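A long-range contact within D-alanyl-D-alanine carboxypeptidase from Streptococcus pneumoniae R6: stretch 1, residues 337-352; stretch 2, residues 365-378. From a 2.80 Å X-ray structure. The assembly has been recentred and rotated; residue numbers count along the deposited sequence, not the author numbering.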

# COMPACT_ATOMS: atom_id res chain seq x y z
N PRO A 337 20.33 29.47 12.77
CA PRO A 337 20.80 30.02 14.04
C PRO A 337 21.36 28.94 14.97
O PRO A 337 21.29 27.72 14.72
CB PRO A 337 19.62 30.73 14.73
CG PRO A 337 18.32 30.31 14.05
CD PRO A 337 18.85 29.49 12.76
N ALA A 338 22.06 29.39 16.01
CA ALA A 338 22.52 28.49 17.06
C ALA A 338 21.80 28.90 18.34
O ALA A 338 21.21 29.98 18.40
CB ALA A 338 24.02 28.60 17.25
N PRO A 339 21.84 28.05 19.38
CA PRO A 339 22.54 26.77 19.41
C PRO A 339 21.86 25.65 18.61
O PRO A 339 20.63 25.61 18.48
CB PRO A 339 22.61 26.45 20.90
CG PRO A 339 21.33 26.97 21.39
CD PRO A 339 21.23 28.32 20.71
N LEU A 340 22.68 24.76 18.08
CA LEU A 340 22.20 23.63 17.31
C LEU A 340 22.55 22.35 18.06
O LEU A 340 23.72 22.04 18.26
CB LEU A 340 22.85 23.62 15.92
CG LEU A 340 22.38 22.55 14.93
CD1 LEU A 340 20.92 22.80 14.55
CD2 LEU A 340 23.26 22.58 13.69
N GLU A 341 21.52 21.62 18.48
CA GLU A 341 21.71 20.37 19.21
C GLU A 341 22.14 19.26 18.28
O GLU A 341 21.73 19.21 17.12
CB GLU A 341 20.42 19.94 19.92
CG GLU A 341 19.87 20.92 20.95
CD GLU A 341 20.93 21.39 21.95
OE1 GLU A 341 21.80 20.58 22.34
OE2 GLU A 341 20.87 22.57 22.37
N ALA A 342 22.97 18.35 18.79
CA ALA A 342 23.45 17.23 17.99
C ALA A 342 22.28 16.29 17.69
O ALA A 342 21.59 15.84 18.60
CB ALA A 342 24.54 16.48 18.74
N GLY A 343 22.06 16.01 16.41
CA GLY A 343 20.97 15.13 16.05
C GLY A 343 19.90 15.82 15.22
O GLY A 343 19.19 15.19 14.43
N THR A 344 19.78 17.13 15.41
CA THR A 344 18.80 17.91 14.68
C THR A 344 19.07 17.79 13.18
O THR A 344 20.23 17.72 12.76
CB THR A 344 18.83 19.39 15.12
OG1 THR A 344 20.06 20.00 14.71
CG2 THR A 344 18.71 19.50 16.65
N VAL A 345 18.00 17.75 12.39
CA VAL A 345 18.11 17.65 10.94
C VAL A 345 18.78 18.92 10.42
O VAL A 345 18.39 20.02 10.80
CB VAL A 345 16.72 17.50 10.31
CG1 VAL A 345 16.84 17.22 8.83
CG2 VAL A 345 15.96 16.38 11.00
N VAL A 346 19.78 18.77 9.56
CA VAL A 346 20.47 19.95 9.05
C VAL A 346 20.56 20.02 7.53
O VAL A 346 21.01 21.03 6.97
CB VAL A 346 21.88 20.03 9.65
CG1 VAL A 346 22.49 21.39 9.37
CG2 VAL A 346 21.82 19.82 11.15
N GLY A 347 20.12 18.97 6.86
CA GLY A 347 20.17 18.96 5.41
C GLY A 347 19.56 17.69 4.87
O GLY A 347 19.07 16.87 5.64
N HIS A 348 19.61 17.52 3.55
CA HIS A 348 19.06 16.33 2.93
C HIS A 348 19.91 15.81 1.78
O HIS A 348 20.48 16.58 1.02
CB HIS A 348 17.64 16.60 2.43
CG HIS A 348 16.63 16.73 3.54
ND1 HIS A 348 16.43 17.89 4.25
CD2 HIS A 348 15.78 15.81 4.07
CE1 HIS A 348 15.52 17.69 5.18
NE2 HIS A 348 15.11 16.43 5.10
N LEU A 349 20.00 14.48 1.69
CA LEU A 349 20.74 13.82 0.62
C LEU A 349 19.67 13.37 -0.37
O LEU A 349 18.86 12.51 -0.05
CB LEU A 349 21.46 12.58 1.15
CG LEU A 349 22.99 12.56 1.29
CD1 LEU A 349 23.42 11.18 1.78
CD2 LEU A 349 23.64 12.86 -0.04
N THR A 350 19.64 13.96 -1.56
CA THR A 350 18.63 13.58 -2.54
C THR A 350 19.23 12.78 -3.68
O THR A 350 20.31 13.11 -4.17
CB THR A 350 17.94 14.81 -3.14
OG1 THR A 350 18.89 15.56 -3.90
CG2 THR A 350 17.37 15.69 -2.03
N TYR A 351 18.53 11.73 -4.08
CA TYR A 351 18.99 10.86 -5.16
C TYR A 351 18.45 11.38 -6.49
O TYR A 351 17.24 11.35 -6.74
CB TYR A 351 18.52 9.42 -4.91
CG TYR A 351 18.69 8.44 -6.06
CD1 TYR A 351 19.76 8.56 -6.95
CD2 TYR A 351 17.81 7.38 -6.22
CE1 TYR A 351 19.94 7.63 -7.97
CE2 TYR A 351 17.98 6.44 -7.23
CZ TYR A 351 19.05 6.57 -8.11
OH TYR A 351 19.24 5.64 -9.12
N GLU A 352 19.35 11.87 -7.33
CA GLU A 352 18.96 12.39 -8.64
C GLU A 352 18.88 11.21 -9.61
O GLU A 352 19.75 10.98 -10.44
CB GLU A 352 19.99 13.44 -9.09
CG GLU A 352 20.30 14.45 -7.97
CD GLU A 352 21.38 15.46 -8.32
OE1 GLU A 352 21.06 16.47 -8.99
OE2 GLU A 352 22.54 15.23 -7.93
N GLU A 365 7.58 13.33 -5.45
CA GLU A 365 8.80 13.50 -4.69
C GLU A 365 9.83 12.45 -5.02
O GLU A 365 9.52 11.27 -5.13
CB GLU A 365 8.53 13.43 -3.20
CG GLU A 365 7.47 14.38 -2.71
CD GLU A 365 7.46 14.47 -1.20
OE1 GLU A 365 8.38 15.12 -0.65
OE2 GLU A 365 6.54 13.89 -0.57
N ARG A 366 11.06 12.90 -5.16
CA ARG A 366 12.17 12.01 -5.43
C ARG A 366 12.85 11.84 -4.08
O ARG A 366 12.88 12.77 -3.28
CB ARG A 366 13.08 12.62 -6.50
CG ARG A 366 12.63 12.27 -7.93
CD ARG A 366 11.09 12.30 -8.08
NE ARG A 366 10.64 12.06 -9.45
CZ ARG A 366 9.36 12.06 -9.83
NH1 ARG A 366 8.40 12.27 -8.93
NH2 ARG A 366 9.04 11.85 -11.10
N PRO A 367 13.38 10.64 -3.80
CA PRO A 367 14.05 10.33 -2.53
C PRO A 367 15.10 11.29 -2.00
O PRO A 367 16.09 11.61 -2.67
CB PRO A 367 14.60 8.93 -2.76
CG PRO A 367 14.84 8.89 -4.24
CD PRO A 367 13.59 9.55 -4.77
N SER A 368 14.88 11.73 -0.77
CA SER A 368 15.78 12.61 -0.07
C SER A 368 15.85 12.05 1.35
O SER A 368 14.82 11.77 1.97
CB SER A 368 15.25 14.05 -0.04
OG SER A 368 14.24 14.22 0.93
N PHE A 369 17.06 11.87 1.85
CA PHE A 369 17.26 11.33 3.18
C PHE A 369 17.85 12.40 4.10
O PHE A 369 18.78 13.11 3.71
CB PHE A 369 18.17 10.12 3.09
CG PHE A 369 17.84 9.21 1.93
CD1 PHE A 369 18.36 9.46 0.67
CD2 PHE A 369 16.97 8.13 2.10
CE1 PHE A 369 18.02 8.64 -0.42
CE2 PHE A 369 16.63 7.31 1.02
CZ PHE A 369 17.15 7.57 -0.24
N GLU A 370 17.30 12.52 5.30
CA GLU A 370 17.77 13.53 6.25
C GLU A 370 19.17 13.29 6.77
O GLU A 370 19.57 12.17 7.09
CB GLU A 370 16.79 13.64 7.41
CG GLU A 370 15.39 14.06 6.98
CD GLU A 370 14.45 14.33 8.14
OE1 GLU A 370 14.29 13.43 9.00
OE2 GLU A 370 13.87 15.44 8.18
N MSE A 371 19.93 14.38 6.84
CA MSE A 371 21.29 14.36 7.33
C MSE A 371 21.32 15.19 8.60
O MSE A 371 21.00 16.37 8.61
CB MSE A 371 22.25 14.91 6.28
CG MSE A 371 22.36 14.02 5.05
SE MSE A 371 23.28 12.36 5.39
CE MSE A 371 25.09 13.01 5.26
N VAL A 372 21.73 14.53 9.67
CA VAL A 372 21.77 15.10 11.00
C VAL A 372 23.08 15.76 11.42
O VAL A 372 24.15 15.45 10.90
CB VAL A 372 21.39 13.98 11.99
CG1 VAL A 372 21.84 14.32 13.38
CG2 VAL A 372 19.90 13.75 11.95
N ALA A 373 22.97 16.69 12.37
CA ALA A 373 24.13 17.39 12.92
C ALA A 373 24.77 16.46 13.95
O ALA A 373 24.07 15.97 14.84
CB ALA A 373 23.68 18.67 13.59
N ASP A 374 26.07 16.22 13.85
CA ASP A 374 26.69 15.31 14.82
C ASP A 374 27.57 16.02 15.85
O ASP A 374 28.63 15.53 16.21
CB ASP A 374 27.46 14.21 14.08
CG ASP A 374 28.87 14.60 13.74
OD1 ASP A 374 29.11 15.78 13.44
OD2 ASP A 374 29.74 13.70 13.77
N LYS A 375 27.09 17.16 16.33
CA LYS A 375 27.81 17.97 17.30
C LYS A 375 26.90 19.15 17.63
O LYS A 375 26.01 19.48 16.86
CB LYS A 375 29.12 18.47 16.66
CG LYS A 375 30.00 19.39 17.48
CD LYS A 375 31.25 19.72 16.66
CE LYS A 375 32.22 20.65 17.35
NZ LYS A 375 33.56 20.59 16.70
N LYS A 376 27.11 19.77 18.79
CA LYS A 376 26.30 20.92 19.18
C LYS A 376 27.11 22.19 18.90
O LYS A 376 28.34 22.15 18.93
CB LYS A 376 25.96 20.82 20.67
CG LYS A 376 25.26 22.04 21.26
CD LYS A 376 25.04 21.85 22.76
CE LYS A 376 24.43 23.07 23.42
NZ LYS A 376 24.18 22.83 24.88
N ILE A 377 26.44 23.30 18.63
CA ILE A 377 27.13 24.56 18.36
C ILE A 377 26.75 25.67 19.34
O ILE A 377 25.61 25.73 19.80
CB ILE A 377 26.87 25.03 16.92
CG1 ILE A 377 27.09 23.88 15.94
CG2 ILE A 377 27.80 26.18 16.58
CD1 ILE A 377 28.51 23.36 15.90
N GLU A 378 27.71 26.55 19.63
CA GLU A 378 27.55 27.65 20.58
C GLU A 378 27.16 27.11 21.96
O GLU A 378 26.08 27.48 22.48
CB GLU A 378 26.50 28.67 20.13
CG GLU A 378 26.41 29.88 21.08
CD GLU A 378 25.11 30.66 20.96
OE1 GLU A 378 24.03 30.03 20.97
OE2 GLU A 378 25.17 31.90 20.87

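The antiparallel pairing of strands 345-350 and 368-373 is interrupted by a beta bulge, at which the register slips by one residue between Val 345 and Gly 347. The carbonyl of Met 371 meets two successive amides here: Val 346 N donates to Met 371 O at 2.9 Å with a nearly straight geometry (165°), whereas the bond from Gly 347 N to Met 371 O, at 3.3 Å and 129°, is weak. Val 346, with phi/psi of -127/-6°, departs from extended geometry and supplies the extra residue. Its side chain nonetheless packs tightly against the second strand, with Val 346 CG2 3.3 Å from Ala 373 CB.

Beyond the bulge the ladder is regular. Met 371 N donates to Gly 347 O (2.9 Å), and Leu 349 and Phe 369 form a reciprocal pair, Leu 349 N to Phe 369 O and Phe 369 N to Leu 349 O, both 2.7 Å. Tyr 351 N extends the pattern past the strand to Pro 367 O (2.8 Å). Between these bonds, alpha carbons also approach carbonyl oxygens, as in the CA-H...O contact of Ser 368 CA with Leu 349 O at 3.1 Å.

Side chains alternate between the two faces of the sheet. On one, Leu 349 CD1 lies 3.8 Å from the selenium, SE, of selenomethionine Met 371, while Leu 349 CB and Phe 369 CD1 are 4.4 Å apart. The other carries His 348, Glu 370, Thr 350 and Ser 368. There His 348 NE2 makes a weak hydrogen bond to Glu 370 OE2 (3.5 Å), and Thr 350 CG2 touches Ser 368 CB at 3.3 Å. Beyond the strands, Tyr 351 CB packs on Pro 367 CG at 3.8 Å; this proline atom sits at the edge of the tyrosine ring.

Before the bulge, a type II turn from Glu 341 to Thr 344 redirects stretch 1. Thr 344 OG1 donates to Glu 341 O (3.0 Å), reinforcing a weak backbone bond between Thr 344 N and the same oxygen (3.3 Å). Gly 343 adopts phi/psi of 116/-27°, where a CB would be jammed against the preceding carbonyl oxygen. The turn is tied to the second strand by Gly 343 N to Ala 373 O (2.6 Å) and Ala 373 N to Thr 344 O (3.0 Å). Leu 340 CD2 adds an apolar contact to Ala 373 CB at 3.9 Å. Farther out, Glu 341 OE1 and Lys 376 NZ have opposite charges but, 4.1 Å apart, lie beyond salt-bridge range.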